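Local coordinates for protein beta-d-glucoside glucohydrolase (Hypocrea jecorina, PDB 3ZZ1) that probably hydrolyses terminal, non-reducing beta-D-glucosyl residues to release beta-D-glucose, acting in cellulose degradation as a family 3 glycoside hydrolase, at residues Ile106-Gly111 / Tyr232-Trp237; Ile139-Thr144 / Ala190-Ala195; Gly152-Ala157 / Asn196-Met201. All coordinates share one frame; numbering follows the deposited sequence. Where two conformers were deposited one is given.

Interaction 1: residues Ile106-Gly111 / Tyr232-Trp237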
ATOM      1  N   ILE A 106      -4.633 -21.031  -5.653  1.00 11.33           N
ATOM      2  CA  ILE A 106      -5.455 -19.861  -5.910  1.00 11.01           C
ATOM      3  C   ILE A 106      -4.941 -19.187  -7.176  1.00 11.21           C
ATOM      4  O   ILE A 106      -3.731 -19.001  -7.333  1.00 11.53           O
ATOM      5  CB  ILE A 106      -5.377 -18.867  -4.730  1.00 11.09           C
ATOM      6  CG1 ILE A 106      -5.893 -19.524  -3.444  1.00 11.17           C
ATOM      7  CG2 ILE A 106      -6.145 -17.582  -5.048  1.00 10.35           C
ATOM      8  CD1 ILE A 106      -5.270 -18.979  -2.175  1.00 10.44           C
ATOM      9  N   HIS A 107      -5.858 -18.813  -8.067  1.00 11.04           N
ATOM     10  CA  HIS A 107      -5.496 -18.151  -9.322  1.00 11.00           C
ATOM     11  C   HIS A 107      -5.340 -16.634  -9.179  1.00 10.95           C
ATOM     12  O   HIS A 107      -4.464 -16.033  -9.810  1.00 11.16           O
ATOM     13  CB  HIS A 107      -6.525 -18.460 -10.412  1.00 11.02           C
ATOM     14  CG  HIS A 107      -6.787 -19.921 -10.602  1.00 11.38           C
ATOM     15  ND1 HIS A 107      -7.975 -20.518 -10.234  1.00 10.88           N
ATOM     16  CD2 HIS A 107      -6.011 -20.908 -11.110  1.00 11.07           C
ATOM     17  CE1 HIS A 107      -7.921 -21.808 -10.511  1.00 11.12           C
ATOM     18  NE2 HIS A 107      -6.739 -22.070 -11.043  1.00 11.42           N
ATOM     19  N   VAL A 108      -6.193 -16.017  -8.366  1.00 10.58           N
ATOM     20  CA  VAL A 108      -6.217 -14.561  -8.257  1.00 10.69           C
ATOM     21  C   VAL A 108      -6.058 -14.117  -6.807  1.00 10.81           C
ATOM     22  O   VAL A 108      -6.815 -14.545  -5.936  1.00 11.02           O
ATOM     23  CB  VAL A 108      -7.525 -13.938  -8.847  1.00 10.44           C
ATOM     24  CG1 VAL A 108      -7.348 -12.455  -9.060  1.00 10.39           C
ATOM     25  CG2 VAL A 108      -7.914 -14.598 -10.166  1.00  9.71           C
ATOM     26  N   ILE A 109      -5.057 -13.273  -6.563  1.00 10.74           N
ATOM     27  CA  ILE A 109      -4.874 -12.642  -5.257  1.00 10.71           C
ATOM     28  C   ILE A 109      -5.410 -11.209  -5.299  1.00 10.81           C
ATOM     29  O   ILE A 109      -5.103 -10.437  -6.220  1.00 10.64           O
ATOM     30  CB  ILE A 109      -3.394 -12.698  -4.767  1.00 10.70           C
ATOM     31  CG1 ILE A 109      -3.294 -12.318  -3.281  1.00 10.04           C
ATOM     32  CG2 ILE A 109      -2.481 -11.826  -5.626  1.00 10.86           C
ATOM     33  CD1 ILE A 109      -3.907 -13.342  -2.332  1.00  7.23           C
ATOM     34  N   LEU A 110      -6.233 -10.872  -4.311  1.00 10.72           N
ATOM     35  CA  LEU A 110      -6.962  -9.607  -4.311  1.00 10.83           C
ATOM     36  C   LEU A 110      -6.140  -8.475  -3.696  1.00 10.85           C
ATOM     37  O   LEU A 110      -6.364  -8.059  -2.556  1.00 10.90           O
ATOM     38  CB  LEU A 110      -8.327  -9.776  -3.631  1.00 10.72           C
ATOM     39  CG  LEU A 110      -9.233 -10.850  -4.259  1.00 11.00           C
ATOM     40  CD1 LEU A 110     -10.525 -11.001  -3.473  1.00 11.80           C
ATOM     41  CD2 LEU A 110      -9.540 -10.560  -5.739  1.00 11.29           C
ATOM     42  N   GLY A 111      -5.182  -7.996  -4.485  1.00 10.79           N
ATOM     43  CA  GLY A 111      -4.222  -6.966  -4.085  1.00 10.84           C
ATOM     44  C   GLY A 111      -3.170  -6.880  -5.181  1.00 11.05           C
ATOM     45  O   GLY A 111      -3.160  -7.718  -6.080  1.00 10.93           O
ATOM     46  N   TYR A 232      -9.369  -7.466 -16.843  1.00 11.50           N
ATOM     47  CA  TYR A 232     -10.780  -7.427 -16.445  1.00 11.68           C
ATOM     48  C   TYR A 232     -11.057  -6.675 -15.148  1.00 11.95           C
ATOM     49  O   TYR A 232     -10.236  -6.674 -14.223  1.00 12.11           O
ATOM     50  CB  TYR A 232     -11.379  -8.841 -16.383  1.00 11.46           C
ATOM     51  CG  TYR A 232     -10.787  -9.762 -15.328  1.00 11.68           C
ATOM     52  CD1 TYR A 232      -9.632 -10.500 -15.589  1.00 12.05           C
ATOM     53  CD2 TYR A 232     -11.396  -9.913 -14.080  1.00 11.36           C
ATOM     54  CE1 TYR A 232      -9.086 -11.350 -14.631  1.00 12.09           C
ATOM     55  CE2 TYR A 232     -10.856 -10.764 -13.110  1.00 11.92           C
ATOM     56  CZ  TYR A 232      -9.703 -11.485 -13.397  1.00 11.99           C
ATOM     57  OH  TYR A 232      -9.159 -12.326 -12.454  1.00 11.97           O
ATOM     58  N   VAL A 233     -12.231  -6.046 -15.099  1.00 11.79           N
ATOM     59  CA  VAL A 233     -12.701  -5.332 -13.920  1.00 11.72           C
ATOM     60  C   VAL A 233     -13.682  -6.201 -13.141  1.00 11.89           C
ATOM     61  O   VAL A 233     -14.720  -6.623 -13.672  1.00 11.57           O
ATOM     62  CB  VAL A 233     -13.402  -3.996 -14.290  1.00 11.87           C
ATOM     63  CG1 VAL A 233     -13.913  -3.286 -13.035  1.00 11.65           C
ATOM     64  CG2 VAL A 233     -12.464  -3.087 -15.094  1.00 11.51           C
ATOM     65  N   MET A 234     -13.341  -6.470 -11.885  1.00 11.79           N
ATOM     66  CA  MET A 234     -14.242  -7.149 -10.969  1.00 11.83           C
ATOM     67  C   MET A 234     -14.783  -6.132  -9.975  1.00 11.83           C
ATOM     68  O   MET A 234     -14.181  -5.074  -9.768  1.00 11.66           O
ATOM     69  CB  MET A 234     -13.526  -8.296 -10.241  1.00 12.05           C
ATOM     70  CG  MET A 234     -12.644  -7.866  -9.058  1.00 11.78           C
ATOM     71  SD  MET A 234     -11.800  -9.250  -8.255  1.00 13.34           S
ATOM     72  CE  MET A 234     -10.574  -9.680  -9.487  1.00 12.24           C
ATOM     73  N   THR A 235     -15.924  -6.450  -9.376  1.00 11.70           N
ATOM     74  CA  THR A 235     -16.509  -5.611  -8.339  1.00 11.78           C
ATOM     75  C   THR A 235     -15.860  -5.952  -7.011  1.00 11.79           C
ATOM     76  O   THR A 235     -15.423  -7.087  -6.803  1.00 12.03           O
ATOM     77  CB  THR A 235     -18.037  -5.854  -8.182  1.00 11.50           C
ATOM     78  OG1 THR A 235     -18.271  -7.222  -7.826  1.00 11.58           O
ATOM     79  CG2 THR A 235     -18.788  -5.537  -9.461  1.00 11.82           C
ATOM     80  N   ASP A 236     -15.810  -4.975  -6.109  1.00 11.93           N
ATOM     81  CA  ASP A 236     -15.597  -5.275  -4.700  1.00 11.63           C
ATOM     82  C   ASP A 236     -16.828  -6.082  -4.269  1.00 11.94           C
ATOM     83  O   ASP A 236     -17.766  -6.237  -5.052  1.00 11.92           O
ATOM     84  CB  ASP A 236     -15.422  -3.988  -3.887  1.00 11.34           C
ATOM     85  CG  ASP A 236     -14.677  -4.214  -2.570  1.00 10.59           C
ATOM     86  OD1 ASP A 236     -14.729  -5.328  -2.013  1.00  9.40           O
ATOM     87  OD2 ASP A 236     -14.046  -3.262  -2.079  1.00 10.40           O
ATOM     88  N   TRP A 237     -16.824  -6.623  -3.057  1.00 12.21           N
ATOM     89  CA  TRP A 237     -17.806  -7.649  -2.700  1.00 12.42           C
ATOM     90  C   TRP A 237     -19.219  -7.093  -2.492  1.00 12.57           C
ATOM     91  O   TRP A 237     -19.500  -6.422  -1.499  1.00 12.53           O
ATOM     92  CB  TRP A 237     -17.304  -8.496  -1.518  1.00 12.40           C
ATOM     93  CG  TRP A 237     -16.694  -9.831  -1.939  1.00 12.22           C
ATOM     94  CD1 TRP A 237     -16.984 -11.059  -1.414  1.00 11.92           C
ATOM     95  CD2 TRP A 237     -15.725 -10.061  -2.979  1.00 12.12           C
ATOM     96  NE1 TRP A 237     -16.249 -12.033  -2.048  1.00 12.37           N
ATOM     97  CE2 TRP A 237     -15.474 -11.453  -3.015  1.00 11.87           C
ATOM     98  CE3 TRP A 237     -15.046  -9.230  -3.882  1.00 11.92           C
ATOM     99  CZ2 TRP A 237     -14.573 -12.029  -3.915  1.00 11.70           C
ATOM    100  CZ3 TRP A 237     -14.146  -9.806  -4.777  1.00 12.00           C
ATOM    101  CH2 TRP A 237     -13.924 -11.193  -4.788  1.00 11.40           C
TER

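Interaction 2: residues Ile139-Thr144 / Ala190-Ala195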
ATOM      1  N   ILE A 139       5.239   3.222  -8.134  1.00  9.96           N
ATOM      2  CA  ILE A 139       6.439   2.379  -8.211  1.00 10.08           C
ATOM      3  C   ILE A 139       6.240   1.081  -7.421  1.00  9.98           C
ATOM      4  O   ILE A 139       6.483  -0.008  -7.943  1.00 10.21           O
ATOM      5  CB  ILE A 139       7.719   3.133  -7.737  1.00 10.08           C
ATOM      6  CG1 ILE A 139       8.028   4.324  -8.665  1.00 10.45           C
ATOM      7  CG2 ILE A 139       8.914   2.181  -7.641  1.00  9.94           C
ATOM      8  CD1 ILE A 139       8.351   3.970 -10.123  1.00  9.63           C
ATOM      9  N   ALA A 140       5.780   1.202  -6.178  1.00  9.76           N
ATOM     10  CA  ALA A 140       5.494   0.034  -5.348  1.00  9.80           C
ATOM     11  C   ALA A 140       4.464  -0.900  -6.000  1.00  9.89           C
ATOM     12  O   ALA A 140       4.659  -2.117  -6.020  1.00  9.79           O
ATOM     13  CB  ALA A 140       5.049   0.458  -3.949  1.00  9.52           C
ATOM     14  N   MET A 141       3.388  -0.333  -6.548  1.00  9.88           N
ATOM     15  CA  MET A 141       2.390  -1.130  -7.277  1.00 10.19           C
ATOM     16  C   MET A 141       3.031  -1.974  -8.375  1.00 10.48           C
ATOM     17  O   MET A 141       2.859  -3.196  -8.406  1.00 11.11           O
ATOM     18  CB  MET A 141       1.290  -0.245  -7.877  1.00 10.03           C
ATOM     19  CG  MET A 141       0.270   0.294  -6.868  1.00  9.29           C
ATOM     20  SD  MET A 141      -0.713  -0.946  -6.009  1.00  8.91           S
ATOM     21  CE  MET A 141      -1.897  -1.440  -7.266  1.00  9.82           C
ATOM     22  N   GLY A 142       3.777  -1.314  -9.259  1.00 10.57           N
ATOM     23  CA  GLY A 142       4.463  -1.967 -10.370  1.00 10.53           C
ATOM     24  C   GLY A 142       5.439  -3.051  -9.950  1.00 10.60           C
ATOM     25  O   GLY A 142       5.478  -4.122 -10.560  1.00 10.35           O
ATOM     26  N   GLN A 143       6.226  -2.775  -8.907  1.00 10.67           N
ATOM     27  CA  GLN A 143       7.198  -3.746  -8.401  1.00 10.72           C
ATOM     28  C   GLN A 143       6.507  -4.968  -7.796  1.00 10.76           C
ATOM     29  O   GLN A 143       6.965  -6.096  -7.983  1.00 11.04           O
ATOM     30  CB  GLN A 143       8.160  -3.110  -7.385  1.00 10.65           C
ATOM     31  CG  GLN A 143       9.125  -2.055  -7.963  1.00 11.02           C
ATOM     32  CD  GLN A 143      10.285  -2.634  -8.784  1.00 12.86           C
ATOM     33  OE1 GLN A 143      10.912  -1.912  -9.561  1.00 13.23           O
ATOM     34  NE2 GLN A 143      10.575  -3.928  -8.611  1.00 11.74           N
ATOM     35  N   THR A 144       5.404  -4.740  -7.086  1.00 10.79           N
ATOM     36  CA  THR A 144       4.672  -5.811  -6.395  1.00 11.03           C
ATOM     37  C   THR A 144       3.968  -6.728  -7.393  1.00 11.10           C
ATOM     38  O   THR A 144       3.945  -7.947  -7.222  1.00 11.39           O
ATOM     39  CB  THR A 144       3.639  -5.236  -5.390  1.00 10.94           C
ATOM     40  OG1 THR A 144       4.300  -4.342  -4.490  1.00 11.03           O
ATOM     41  CG2 THR A 144       2.955  -6.341  -4.587  1.00 10.24           C
ATOM     42  N   ALA A 190      -2.238   3.440 -13.160  1.00  8.76           N
ATOM     43  CA  ALA A 190      -1.511   3.417 -14.434  1.00  8.73           C
ATOM     44  C   ALA A 190      -0.212   2.614 -14.327  1.00  8.53           C
ATOM     45  O   ALA A 190       0.114   1.839 -15.222  1.00  8.44           O
ATOM     46  CB  ALA A 190      -1.236   4.824 -14.937  1.00  8.67           C
ATOM     47  N   ASP A 191       0.515   2.790 -13.229  1.00  8.63           N
ATOM     48  CA  ASP A 191       1.682   1.962 -12.947  1.00  8.66           C
ATOM     49  C   ASP A 191       1.295   0.486 -12.921  1.00  8.55           C
ATOM     50  O   ASP A 191       1.985  -0.344 -13.512  1.00  8.63           O
ATOM     51  CB  ASP A 191       2.329   2.345 -11.609  1.00  8.62           C
ATOM     52  CG  ASP A 191       3.060   3.669 -11.664  1.00  8.82           C
ATOM     53  OD1 ASP A 191       2.374   4.709 -11.712  1.00 10.72           O
ATOM     54  OD2 ASP A 191       4.318   3.677 -11.638  1.00  7.83           O
ATOM     55  N   ALA A 192       0.193   0.168 -12.235  1.00  8.77           N
ATOM     56  CA  ALA A 192      -0.296  -1.215 -12.130  1.00  8.96           C
ATOM     57  C   ALA A 192      -0.604  -1.802 -13.499  1.00  9.00           C
ATOM     58  O   ALA A 192      -0.191  -2.919 -13.805  1.00  9.22           O
ATOM     59  CB  ALA A 192      -1.527  -1.298 -11.224  1.00  8.85           C
ATOM     60  N   VAL A 193      -1.316  -1.030 -14.319  1.00  9.12           N
ATOM     61  CA  VAL A 193      -1.665  -1.433 -15.679  1.00  9.20           C
ATOM     62  C   VAL A 193      -0.398  -1.642 -16.504  1.00  9.58           C
ATOM     63  O   VAL A 193      -0.248  -2.669 -17.162  1.00  9.73           O
ATOM     64  CB  VAL A 193      -2.602  -0.394 -16.366  1.00  9.20           C
ATOM     65  CG1 VAL A 193      -2.853  -0.753 -17.823  1.00  8.52           C
ATOM     66  CG2 VAL A 193      -3.922  -0.279 -15.611  1.00  9.38           C
ATOM     67  N   GLN A 194       0.519  -0.677 -16.445  1.00  9.87           N
ATOM     68  CA  GLN A 194       1.782  -0.761 -17.189  1.00 10.12           C
ATOM     69  C   GLN A 194       2.602  -1.986 -16.763  1.00 10.13           C
ATOM     70  O   GLN A 194       3.401  -2.506 -17.537  1.00 10.15           O
ATOM     71  CB  GLN A 194       2.593   0.530 -17.020  1.00 10.09           C
ATOM     72  CG  GLN A 194       3.679   0.745 -18.082  1.00 10.09           C
ATOM     73  CD  GLN A 194       5.015   0.102 -17.722  1.00  9.85           C
ATOM     74  OE1 GLN A 194       5.289  -0.197 -16.557  1.00  8.58           O
ATOM     75  NE2 GLN A 194       5.853  -0.114 -18.731  1.00 10.12           N
ATOM     76  N   ALA A 195       2.381  -2.445 -15.532  1.00 10.21           N
ATOM     77  CA  ALA A 195       3.038  -3.641 -15.012  1.00 10.35           C
ATOM     78  C   ALA A 195       2.309  -4.899 -15.471  1.00 10.33           C
ATOM     79  O   ALA A 195       2.631  -6.001 -15.034  1.00 10.45           O
ATOM     80  CB  ALA A 195       3.113  -3.589 -13.476  1.00 10.42           C
TER

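Interaction 3: residues Gly152-Ala157 / Asn196-Met201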
ATOM      1  N   GLY A 152       3.190 -16.556 -11.827  1.00 12.90           N
ATOM      2  CA  GLY A 152       2.098 -17.113 -12.620  1.00 12.49           C
ATOM      3  C   GLY A 152       0.777 -17.006 -11.889  1.00 12.19           C
ATOM      4  O   GLY A 152      -0.102 -17.863 -12.031  1.00 12.08           O
ATOM      5  N   VAL A 153       0.650 -15.938 -11.106  1.00 11.99           N
ATOM      6  CA  VAL A 153      -0.550 -15.652 -10.330  1.00 11.76           C
ATOM      7  C   VAL A 153      -1.129 -14.339 -10.831  1.00 11.63           C
ATOM      8  O   VAL A 153      -0.378 -13.442 -11.215  1.00 11.64           O
ATOM      9  CB  VAL A 153      -0.213 -15.538  -8.813  1.00 11.89           C
ATOM     10  CG1 VAL A 153      -1.439 -15.127  -7.988  1.00 11.55           C
ATOM     11  CG2 VAL A 153       0.365 -16.847  -8.299  1.00 11.15           C
ATOM     12  N   GLN A 154      -2.457 -14.229 -10.835  1.00 11.44           N
ATOM     13  CA  GLN A 154      -3.124 -12.981 -11.208  1.00 11.33           C
ATOM     14  C   GLN A 154      -3.183 -12.014 -10.025  1.00 11.51           C
ATOM     15  O   GLN A 154      -3.628 -12.380  -8.934  1.00 11.38           O
ATOM     16  CB  GLN A 154      -4.544 -13.243 -11.722  1.00 11.19           C
ATOM     17  CG  GLN A 154      -4.637 -14.081 -12.986  1.00 10.15           C
ATOM     18  CD  GLN A 154      -6.038 -14.076 -13.572  1.00 10.44           C
ATOM     19  OE1 GLN A 154      -6.732 -13.064 -13.528  1.00 10.17           O
ATOM     20  NE2 GLN A 154      -6.458 -15.206 -14.129  1.00  9.56           N
ATOM     21  N   ALA A 155      -2.734 -10.779 -10.247  1.00 11.77           N
ATOM     22  CA  ALA A 155      -2.853  -9.717  -9.249  1.00 11.95           C
ATOM     23  C   ALA A 155      -4.075  -8.855  -9.538  1.00 12.11           C
ATOM     24  O   ALA A 155      -4.538  -8.783 -10.683  1.00 12.18           O
ATOM     25  CB  ALA A 155      -1.591  -8.862  -9.219  1.00 11.94           C
ATOM     26  N   THR A 156      -4.590  -8.197  -8.503  1.00 11.91           N
ATOM     27  CA  THR A 156      -5.779  -7.364  -8.641  1.00 11.90           C
ATOM     28  C   THR A 156      -5.539  -5.992  -8.026  1.00 11.75           C
ATOM     29  O   THR A 156      -5.542  -5.845  -6.804  1.00 11.86           O
ATOM     30  CB  THR A 156      -7.014  -8.020  -7.982  1.00 11.81           C
ATOM     31  OG1 THR A 156      -7.220  -9.314  -8.551  1.00 11.98           O
ATOM     32  CG2 THR A 156      -8.261  -7.175  -8.201  1.00 11.95           C
ATOM     33  N   ALA A 157      -5.329  -4.995  -8.880  1.00 11.49           N
ATOM     34  CA  ALA A 157      -5.162  -3.615  -8.435  1.00 11.22           C
ATOM     35  C   ALA A 157      -6.493  -3.077  -7.920  1.00 11.24           C
ATOM     36  O   ALA A 157      -7.461  -2.966  -8.677  1.00 11.39           O
ATOM     37  CB  ALA A 157      -4.641  -2.750  -9.577  1.00 11.14           C
ATOM     38  N   ASN A 196       1.332  -4.715 -16.359  1.00 10.64           N
ATOM     39  CA  ASN A 196       0.482  -5.788 -16.886  1.00 10.61           C
ATOM     40  C   ASN A 196      -0.393  -6.461 -15.831  1.00 10.52           C
ATOM     41  O   ASN A 196      -0.605  -7.670 -15.888  1.00 10.93           O
ATOM     42  CB  ASN A 196       1.301  -6.845 -17.643  1.00 10.68           C
ATOM     43  CG  ASN A 196       1.957  -6.294 -18.893  1.00 10.77           C
ATOM     44  OD1 ASN A 196       1.406  -5.428 -19.575  1.00 10.94           O
ATOM     45  ND2 ASN A 196       3.143  -6.802 -19.204  1.00 10.81           N
ATOM     46  N   VAL A 197      -0.915  -5.681 -14.883  1.00 10.08           N
ATOM     47  CA  VAL A 197      -1.822  -6.234 -13.882  1.00  9.63           C
ATOM     48  C   VAL A 197      -2.949  -6.944 -14.625  1.00  9.65           C
ATOM     49  O   VAL A 197      -3.396  -6.481 -15.678  1.00  9.43           O
ATOM     50  CB  VAL A 197      -2.348  -5.165 -12.870  1.00  9.73           C
ATOM     51  CG1 VAL A 197      -3.414  -4.252 -13.492  1.00  9.44           C
ATOM     52  CG2 VAL A 197      -2.880  -5.833 -11.598  1.00  9.22           C
ATOM     53  N   ALA A 198      -3.358  -8.092 -14.096  1.00  9.64           N
ATOM     54  CA  ALA A 198      -4.350  -8.939 -14.744  1.00  9.54           C
ATOM     55  C   ALA A 198      -5.739  -8.355 -14.578  1.00  9.42           C
ATOM     56  O   ALA A 198      -6.543  -8.349 -15.518  1.00  9.51           O
ATOM     57  CB  ALA A 198      -4.302 -10.339 -14.153  1.00  9.73           C
ATOM     58  N   SER A 199      -6.001  -7.848 -13.376  1.00  9.06           N
ATOM     59  CA  SER A 199      -7.323  -7.379 -13.006  0.50  8.98           C
ATOM     60  C   SER A 199      -7.284  -6.110 -12.158  1.00  8.99           C
ATOM     61  O   SER A 199      -6.255  -5.767 -11.564  1.00  8.50           O
ATOM     62  CB  SER A 199      -8.073  -8.483 -12.257  0.50  8.92           C
ATOM     63  OG  SER A 199      -9.409  -8.103 -11.991  0.50  9.22           O
ATOM     64  N   VAL A 200      -8.423  -5.429 -12.112  1.00  9.15           N
ATOM     65  CA  VAL A 200      -8.632  -4.243 -11.318  1.00  9.38           C
ATOM     66  C   VAL A 200      -9.971  -4.450 -10.629  1.00 10.02           C
ATOM     67  O   VAL A 200     -10.910  -4.956 -11.241  1.00 10.52           O
ATOM     68  CB  VAL A 200      -8.663  -2.978 -12.210  1.00  9.34           C
ATOM     69  CG1 VAL A 200      -9.144  -1.768 -11.434  1.00  8.97           C
ATOM     70  CG2 VAL A 200      -7.278  -2.711 -12.824  1.00  8.28           C
ATOM     71  N   MET A 201     -10.055  -4.097  -9.352  1.00 10.49           N
ATOM     72  CA  MET A 201     -11.316  -4.189  -8.623  1.00 11.11           C
ATOM     73  C   MET A 201     -11.932  -2.798  -8.447  1.00 11.34           C
ATOM     74  O   MET A 201     -11.283  -1.893  -7.912  1.00 11.43           O
ATOM     75  CB  MET A 201     -11.100  -4.855  -7.258  1.00 11.03           C
ATOM     76  CG  MET A 201     -12.359  -4.987  -6.414  1.00 11.25           C
ATOM     77  SD  MET A 201     -12.023  -5.369  -4.670  1.00 12.21           S
ATOM     78  CE  MET A 201     -11.349  -7.024  -4.797  1.00 11.77           C
TER

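Interaction 1: residues Ile106-Gly111 / Tyr232-Trp237
Leu110 sends its two methyls to different partners: CD2 lies 3.6 Å from Met234 SD, and CD1 lies 3.6 Å from Trp237 CH2. The meeting takes place inside the TIM-barrel-like domain. Strands 108-109 and 232-235 are not neighbours in its sheet, since strands 154-160 and 199-202 run between them, and they touch only through inward-reaching side chains. Even the nearest pair of backbone positions, Leu110 CA and Asp236 CA, is 9.7 Å apart. Leu110 and Trp237 cross at about a right angle, with the methyl oblique to the indole beside its six-membered ring. Met234 starts with CG between its backbone N and carbonyl carbon (chi1 80°) and bends at SD, a course that also takes CE to 4.0 Å from Leu110 CD2. An alanine in place of Leu110 would probably open a gap between the Met234 sulfur and the Trp237 ring and set the Met234 end freer to turn. Towards the start of the strands, Val108 and Tyr232 meet tip to tip, Val108 CG2 being 3.5 Å from Tyr232 OH. That hydroxyl is not stranded against a methyl, because it hydrogen-bonds to Gln154 OE1 on the intervening strand, while Tyr232 O takes a hydrogen bond from Ser199 OG. Trp237 is steadied by an edge-to-face contact with Trp37 and by its NE1 bond to Val43 O. Behind it, Trp237 N donates to Asp236 OD1 at 2.7 Å, arriving on the anti side, 18° out of the carboxylate plane.

Interaction 2: residues Ile139-Thr144 / Ala190-Ala195
Two successive bends in Met141, at chi2 (-63°) and chi3 (-76°), fold its chain round so that CE comes to rest 4.0 Å from Ala192 CB on the facing helix. Asp191 sets CG beside its own backbone N, anti to the carbonyl carbon, and OD2 thereby lies 3.7 Å from Ile139 N. This is proximity rather than a bond; the same oxygen is 4.3 Å from Ile139 CD1. The carboxylate finds its partners elsewhere, OD1 in a salt bridge with Arg674 and OD2 in one with Arg672. Both arginines belong to the fibronectin type III-like region, so one aspartate faces the neighbouring helix and also ties it to another part of the chain. Between these side chains the backbones come close. Gly142 CA is 5.1 Å from Ala192 CA and 3.8 Å from Ala195 CB, the methyl sitting almost directly on the glycine backbone. The two segments belong to helices 134-150 and 178-194, each of which leads into a barrel strand, 154-160 and 199-202 respectively. They pack side by side on the outside of the TIM-barrel-like domain, running the same way at 24°, with axes that approach to 7.8 Å. Gly142, Ala192 and Ala195 line the closest approach, consistent with the short spacing. On the barrel side, Met141 and Ala192 both rest on Ala157 of the sheet. Ile145, a turn further along helix 134-150, packs against Ala192 and Ala195. Within 139-144, Ala140 O takes both the backbone bond from Thr144 N and a 2.7 Å bond from Thr144 OG1, the two donors approaching from opposite faces of the carbonyl plane.

Interaction 3: residues Gly152-Ala157 / Asn196-Met201
Ala157 O is met by two consecutive residues of the neighbouring strand: Met201 N donates to it at 2.9 Å with an N-H...O angle of 158°, and Val200 CA adds a CA-H...O contact at 3.2 Å. Ser199 O is shared in the same way, taking the hydrogen bond from Ala157 N (2.9 Å) and a CA-H...O contact from Thr156 CA (3.4 Å). A longer bond from Ser199 N to Ala155 O, 3.2 Å, begins the ladder. This is the pairing of adjacent parallel strands in the TIM-barrel-like sheet, linked through helix 178-194 as a beta-alpha-beta crossover. That helix ends in a Schellman motif with Asn196, at positive phi, as C-prime residue. Val197 then lies between the sheet and helix 134-150, where it also touches Ile145; its CG2, anti to the backbone N, bridges Ala155 CB and Ala157 CB, 4.1 Å from each. Beside it, Ala198 CB packs on Gln154 CB at 3.8 Å. On the face carrying Thr156 and Ser199, which looks into the barrel towards Met234, the side chains of Thr156 and Met201 cross obliquely, Thr156 CG2 lying 3.8 Å from Met201 CB. Backbone bonds thus fix the register, while Ala155, Ala157 and Val197 offer short apolar groups to helix 134-150, consistent with its close packing on the sheet.

All three contacts belong to the TIM-barrel-like domain, two of them buried in the sheet and one in the helical layer outside it. Interaction 3 pairs two adjacent strands of the sheet and is built on backbone hydrogen bonds. Interaction 1 joins strands on either side of that pair through side chains alone, and the two interlock where Val108 and Met234 pack against Thr156 and Ser199. Interaction 2, only partly buried, packs small residues closely, with charge at its margin. It passes into interaction 3 through the helix end, where Val197 N bonds Ala192 O. Interactions 1 and 2 do not touch, their nearest atoms being about 6 Å apart.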